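Local atomic coordinates of sortase family protein (PDB entry 3O0P), a protein that probably catalyses the covalent joining of pilin subunits into surface pili, acting as a class C sortase transpeptidase. Residues A[45-49]-A[116-120]; A[71-77]-A[138-144]. All coordinates share one frame; numbering follows the deposited sequence.

Contact 1 of 2, residues A[45-49]-A[116-120]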
loop_
_atom_site.group_PDB
_atom_site.type_symbol
_atom_site.label_atom_id
_atom_site.label_comp_id
_atom_site.label_asym_id
_atom_site.label_seq_id
_atom_site.Cartn_x
_atom_site.Cartn_y
_atom_site.Cartn_z
ATOM N N GLU A 45 10.332 3.113 -8.048
ATOM C CA GLU A 45 11.614 3.290 -7.409
ATOM C C GLU A 45 11.548 2.634 -6.042
ATOM O O GLU A 45 10.502 2.608 -5.418
ATOM C CB GLU A 45 11.933 4.784 -7.290
ATOM C CG GLU A 45 12.166 5.460 -8.639
ATOM C CD GLU A 45 12.194 6.974 -8.554
ATOM O OE1 GLU A 45 12.480 7.500 -7.462
ATOM O OE2 GLU A 45 11.931 7.641 -9.581
ATOM N N ASP A 46 12.666 2.083 -5.604
ATOM C CA ASP A 46 12.814 1.504 -4.277
ATOM C C ASP A 46 12.820 2.582 -3.171
ATOM O O ASP A 46 13.744 3.388 -3.104
ATOM C CB ASP A 46 14.171 0.778 -4.276
ATOM C CG ASP A 46 14.563 0.247 -2.920
ATOM O OD1 ASP A 46 13.669 0.052 -2.064
ATOM O OD2 ASP A 46 15.776 0.008 -2.730
ATOM N N PRO A 47 11.817 2.589 -2.271
ATOM C CA PRO A 47 11.777 3.621 -1.221
ATOM C C PRO A 47 12.878 3.516 -0.190
ATOM O O PRO A 47 13.098 4.488 0.545
ATOM C CB PRO A 47 10.436 3.360 -0.508
ATOM C CG PRO A 47 9.634 2.569 -1.431
ATOM C CD PRO A 47 10.619 1.740 -2.232
ATOM N N TYR A 48 13.549 2.366 -0.119
ATOM C CA TYR A 48 14.447 2.104 0.997
ATOM C C TYR A 48 15.913 2.180 0.629
ATOM O O TYR A 48 16.759 1.871 1.452
ATOM C CB TYR A 48 14.128 0.758 1.658
ATOM C CG TYR A 48 12.712 0.746 2.172
ATOM C CD1 TYR A 48 11.683 0.118 1.465
ATOM C CD2 TYR A 48 12.368 1.457 3.332
ATOM C CE1 TYR A 48 10.384 0.147 1.932
ATOM C CE2 TYR A 48 11.075 1.483 3.799
ATOM C CZ TYR A 48 10.088 0.839 3.089
ATOM O OH TYR A 48 8.803 0.901 3.540
ATOM N N GLU A 49 16.207 2.617 -0.595
ATOM C CA GLU A 49 17.587 2.884 -1.003
ATOM C C GLU A 49 18.155 4.006 -0.148
ATOM O O GLU A 49 17.648 5.126 -0.181
ATOM C CB GLU A 49 17.629 3.272 -2.479
ATOM N N ILE A 116 1.515 -1.217 -0.892
ATOM C CA ILE A 116 1.541 -0.400 0.320
ATOM C C ILE A 116 2.801 -0.783 1.091
ATOM O O ILE A 116 3.100 -1.964 1.242
ATOM C CB ILE A 116 0.296 -0.675 1.183
ATOM C CG1 ILE A 116 -0.971 -0.453 0.358
ATOM C CG2 ILE A 116 0.278 0.183 2.432
ATOM C CD1 ILE A 116 -1.096 0.934 -0.287
ATOM N N THR A 117 3.524 0.214 1.594
ATOM C CA THR A 117 4.817 -0.039 2.175
ATOM C C THR A 117 4.986 0.682 3.513
ATOM O O THR A 117 4.441 1.759 3.729
ATOM C CB THR A 117 5.936 0.314 1.158
ATOM O OG1 THR A 117 7.192 -0.169 1.625
ATOM C CG2 THR A 117 6.045 1.815 0.884
ATOM N N ALA A 118 5.746 0.075 4.417
ATOM C CA ALA A 118 6.124 0.737 5.655
ATOM C C ALA A 118 7.404 0.106 6.161
ATOM O O ALA A 118 7.742 -1.013 5.821
ATOM C CB ALA A 118 5.009 0.648 6.701
ATOM N N HIS A 119 8.112 0.862 6.971
ATOM C CA HIS A 119 9.430 0.456 7.425
ATOM C C HIS A 119 9.368 -0.688 8.431
ATOM O O HIS A 119 8.414 -0.796 9.217
ATOM C CB HIS A 119 10.185 1.654 8.036
ATOM C CG HIS A 119 11.619 1.728 7.613
ATOM N ND1 HIS A 119 12.539 0.758 7.949
ATOM C CD2 HIS A 119 12.293 2.649 6.886
ATOM C CE1 HIS A 119 13.720 1.081 7.453
ATOM N NE2 HIS A 119 13.597 2.223 6.801
ATOM N N SER A 120 10.397 -1.535 8.394
ATOM C CA SER A 120 10.559 -2.604 9.382
ATOM C C SER A 120 11.668 -2.330 10.375
ATOM O O SER A 120 11.823 -3.076 11.331
ATOM C CB SER A 120 10.888 -3.909 8.686
ATOM O OG SER A 120 12.111 -3.768 8.001
#
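Tyr-48 reaches across to strand 112-117, where its OH donates a 2.7 Å hydrogen bond to OG1 of Thr-117. The two side chains approach from opposite directions, and the acceptor lies in the plane of the phenol ring at its edge. The other side of the ring, CE2 and CD2, points its edge at a face of His-119, a T-shaped pair with centroids 5.0 Å apart and planes at 86°; the closest atoms are Tyr-48 CE2 and His-119 CD2, 3.5 Å apart.

Further out, a type I turn from Asp-46 to Glu-49 presents the tyrosine, whose CG lies beside the backbone N and anti to the carbonyl carbon (chi1 -60°), sending the ring toward 116-120. An Asx turn braces it: Tyr-48 N donates to Asp-46 OD1 over 3.0 Å. Asp-46 also forms a salt bridge with Arg-190, Thr-117 OG1 in turn donates a hydrogen bond to Leu-179 O, and His-119 ND1 is bonded to Gly-121 N. Tyr-48 also packs on Cys-181.

His-119, Cys-181 and Arg-190 probably correspond to the sortase active-site histidine, cysteine and arginine, so this Asp-Pro-Tyr loop is consistent with the class C sortase lid, whose few non-covalent ties would have to break if it moved aside for substrate.

Contact 2 of 2, residues A[71-77]-A[138-144]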
loop_
_atom_site.group_PDB
_atom_site.type_symbol
_atom_site.label_atom_id
_atom_site.label_comp_id
_atom_site.label_asym_id
_atom_site.label_seq_id
_atom_site.Cartn_x
_atom_site.Cartn_y
_atom_site.Cartn_z
ATOM N N GLY A 71 -5.854 6.478 2.709
ATOM C CA GLY A 71 -6.493 5.289 3.197
ATOM C C GLY A 71 -5.937 4.844 4.516
ATOM O O GLY A 71 -5.186 5.570 5.164
ATOM N N ILE A 72 -6.331 3.643 4.897
ATOM C CA ILE A 72 -5.904 2.986 6.126
ATOM C C ILE A 72 -5.572 1.538 5.782
ATOM O O ILE A 72 -6.368 0.868 5.115
ATOM C CB ILE A 72 -7.018 2.988 7.174
ATOM C CG1 ILE A 72 -7.438 4.420 7.506
ATOM C CG2 ILE A 72 -6.602 2.216 8.423
ATOM C CD1 ILE A 72 -8.751 4.497 8.234
ATOM N N ILE A 73 -4.404 1.067 6.223
ATOM C CA ILE A 73 -4.038 -0.338 6.071
ATOM C C ILE A 73 -4.163 -1.033 7.423
ATOM O O ILE A 73 -3.581 -0.597 8.414
ATOM C CB ILE A 73 -2.598 -0.505 5.474
ATOM C CG1 ILE A 73 -2.163 -1.972 5.396
ATOM C CG2 ILE A 73 -1.550 0.312 6.225
ATOM C CD1 ILE A 73 -2.950 -2.818 4.421
ATOM N N SER A 74 -4.955 -2.101 7.454
ATOM C CA SER A 74 -5.149 -2.911 8.650
ATOM C C SER A 74 -4.580 -4.293 8.438
ATOM O O SER A 74 -4.931 -4.960 7.472
ATOM C CB SER A 74 -6.639 -3.040 8.989
ATOM O OG SER A 74 -7.191 -1.782 9.280
ATOM N N VAL A 75 -3.722 -4.719 9.355
ATOM C CA VAL A 75 -3.130 -6.047 9.312
ATOM C C VAL A 75 -3.385 -6.677 10.699
ATOM O O VAL A 75 -2.570 -6.523 11.621
ATOM C CB VAL A 75 -1.620 -6.036 8.988
ATOM C CG1 VAL A 75 -1.179 -7.437 8.669
ATOM C CG2 VAL A 75 -1.339 -5.103 7.831
ATOM N N PRO A 76 -4.535 -7.351 10.875
ATOM C CA PRO A 76 -4.924 -7.749 12.245
ATOM C C PRO A 76 -3.952 -8.674 12.966
ATOM O O PRO A 76 -3.792 -8.612 14.186
ATOM C CB PRO A 76 -6.278 -8.439 12.036
ATOM C CG PRO A 76 -6.826 -7.818 10.826
ATOM C CD PRO A 76 -5.670 -7.452 9.936
ATOM N N LYS A 77 -3.277 -9.528 12.216
ATOM C CA LYS A 77 -2.405 -10.491 12.844
ATOM C C LYS A 77 -1.270 -9.835 13.598
ATOM O O LYS A 77 -0.771 -10.387 14.568
ATOM C CB LYS A 77 -1.818 -11.410 11.810
ATOM C CG LYS A 77 -0.958 -12.472 12.425
ATOM C CD LYS A 77 -0.546 -13.446 11.382
ATOM C CE LYS A 77 0.174 -14.620 11.966
ATOM N NZ LYS A 77 0.562 -15.517 10.869
ATOM N N ASP A 138 -3.572 -15.563 5.732
ATOM C CA ASP A 138 -3.818 -14.392 6.556
ATOM C C ASP A 138 -4.413 -13.281 5.701
ATOM O O ASP A 138 -4.315 -13.306 4.483
ATOM C CB ASP A 138 -2.537 -13.892 7.222
ATOM C CG ASP A 138 -2.014 -14.844 8.262
ATOM O OD1 ASP A 138 -2.786 -15.667 8.799
ATOM O OD2 ASP A 138 -0.823 -14.725 8.562
ATOM N N LYS A 139 -5.038 -12.303 6.343
ATOM C CA LYS A 139 -5.760 -11.265 5.619
ATOM C C LYS A 139 -5.310 -9.869 6.013
ATOM O O LYS A 139 -4.774 -9.621 7.087
ATOM C CB LYS A 139 -7.273 -11.437 5.834
ATOM C CG LYS A 139 -7.798 -12.782 5.323
ATOM C CD LYS A 139 -9.186 -13.102 5.809
ATOM C CE LYS A 139 -9.569 -14.514 5.412
ATOM N NZ LYS A 139 -8.685 -15.537 6.033
ATOM N N PHE A 140 -5.524 -8.943 5.100
ATOM C CA PHE A 140 -5.322 -7.535 5.383
ATOM C C PHE A 140 -6.344 -6.739 4.627
ATOM O O PHE A 140 -6.952 -7.226 3.680
ATOM C CB PHE A 140 -3.887 -7.079 5.113
ATOM C CG PHE A 140 -3.407 -7.252 3.686
ATOM C CD1 PHE A 140 -3.556 -6.234 2.761
ATOM C CD2 PHE A 140 -2.743 -8.407 3.292
ATOM C CE1 PHE A 140 -3.074 -6.367 1.482
ATOM C CE2 PHE A 140 -2.249 -8.526 2.003
ATOM C CZ PHE A 140 -2.416 -7.502 1.104
ATOM N N TYR A 141 -6.541 -5.514 5.089
ATOM C CA TYR A 141 -7.653 -4.693 4.646
ATOM C C TYR A 141 -7.177 -3.283 4.328
ATOM O O TYR A 141 -6.389 -2.724 5.075
ATOM C CB TYR A 141 -8.698 -4.660 5.782
ATOM C CG TYR A 141 -9.037 -6.046 6.283
ATOM C CD1 TYR A 141 -10.097 -6.753 5.743
ATOM C CD2 TYR A 141 -8.273 -6.661 7.272
ATOM C CE1 TYR A 141 -10.398 -8.029 6.171
ATOM C CE2 TYR A 141 -8.566 -7.956 7.699
ATOM C CZ TYR A 141 -9.627 -8.624 7.143
ATOM O OH TYR A 141 -9.943 -9.892 7.566
ATOM N N ILE A 142 -7.691 -2.703 3.247
ATOM C CA ILE A 142 -7.410 -1.314 2.919
ATOM C C ILE A 142 -8.726 -0.563 2.883
ATOM O O ILE A 142 -9.644 -0.965 2.160
ATOM C CB ILE A 142 -6.693 -1.185 1.555
ATOM C CG1 ILE A 142 -5.329 -1.868 1.618
ATOM C CG2 ILE A 142 -6.522 0.279 1.174
ATOM C CD1 ILE A 142 -4.704 -2.102 0.269
ATOM N N GLN A 143 -8.828 0.500 3.668
ATOM C CA GLN A 143 -9.978 1.377 3.598
ATOM C C GLN A 143 -9.595 2.604 2.808
ATOM O O GLN A 143 -8.584 3.245 3.071
ATOM C CB GLN A 143 -10.448 1.765 4.991
ATOM C CG GLN A 143 -11.683 2.621 4.962
ATOM C CD GLN A 143 -12.162 3.032 6.344
ATOM O OE1 GLN A 143 -11.683 2.530 7.370
ATOM N NE2 GLN A 143 -13.096 3.977 6.378
ATOM N N ASN A 144 -10.395 2.910 1.794
ATOM C CA ASN A 144 -10.244 4.158 1.038
ATOM C C ASN A 144 -11.490 5.019 1.260
ATOM O O ASN A 144 -12.320 4.703 2.114
ATOM C CB ASN A 144 -9.968 3.872 -0.442
ATOM C CG ASN A 144 -11.079 3.063 -1.098
ATOM O OD1 ASN A 144 -12.259 3.327 -0.884
ATOM N ND2 ASN A 144 -10.697 2.042 -1.873
HETATM O O HOH W 1 -3.651 -10.266 9.493
#
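Ile-72 and Gln-143, with Ser-74 and Tyr-141, carry the backbone ladder between strands 71-75 and 139-143, which run antiparallel at 168°. Each is a hydrogen-bonded pair with two N-H···O=C bonds; the straightest, from Ser-74 N to Tyr-141 O at 2.8 Å, is nearly linear at 176°. Between them Ile-73 and Ile-142 form a non-hydrogen-bonded pair, flanked by CA-H···O contacts such as Ile-142 CA to Ile-72 O at 3.3 Å.

Apolar contacts gather around CD1 of Ile-73. CG1 stands anti to the backbone N (chi1 176°), and the chain then turns so that CD1 comes 3.8 Å from both Ile-142 CG1 and Phe-140 CD1. On the other face of the sheet CD1 of Ile-72 rests 3.6 Å from OE1 at the end of the extended Gln-143 chain. There too Pro-76 meets the edge of the Tyr-141 ring, CG 3.6 Å from Tyr-141 CE2, the side chains roughly perpendicular.

Polar contacts close the far end. The extended Lys-77 chain brings NZ 2.8 Å from Asp-138 OD2, a salt bridge using the syn lone pair; Lys-133 O and Lys-135 N, respectively, give these atoms a second partner. One water bridges Lys-77 N to Lys-139 O where the strands separate.

Beyond the pair, strand 80-85 bonds to 71-75 and strand 148-159 to 139-143, while Ile-73, Val-75 and Phe-140 pack inward on Leu-178 of strand 174-182.

Overall arrangement
The two contacts interlock along the chain: 45-49 comes first, then 71-77, 116-120 and 138-144, so each contact brackets a segment of the other. Their centres lie about 17 Å apart, on opposite sides of the chain's centre, yet both reach the same sheet, that of the sortase beta barrel, contact 1 through strand 112-117. Contact 2 joins the first and last strands in the sheet order and so closes it, whereas contact 1 lays a preceding loop over residues 117-119. They meet through Ile-116, whose side chain packs against Ile-73 and Ile-142. Ile-116 thus links the strand beneath the probable lid to the pair that closes the barrel.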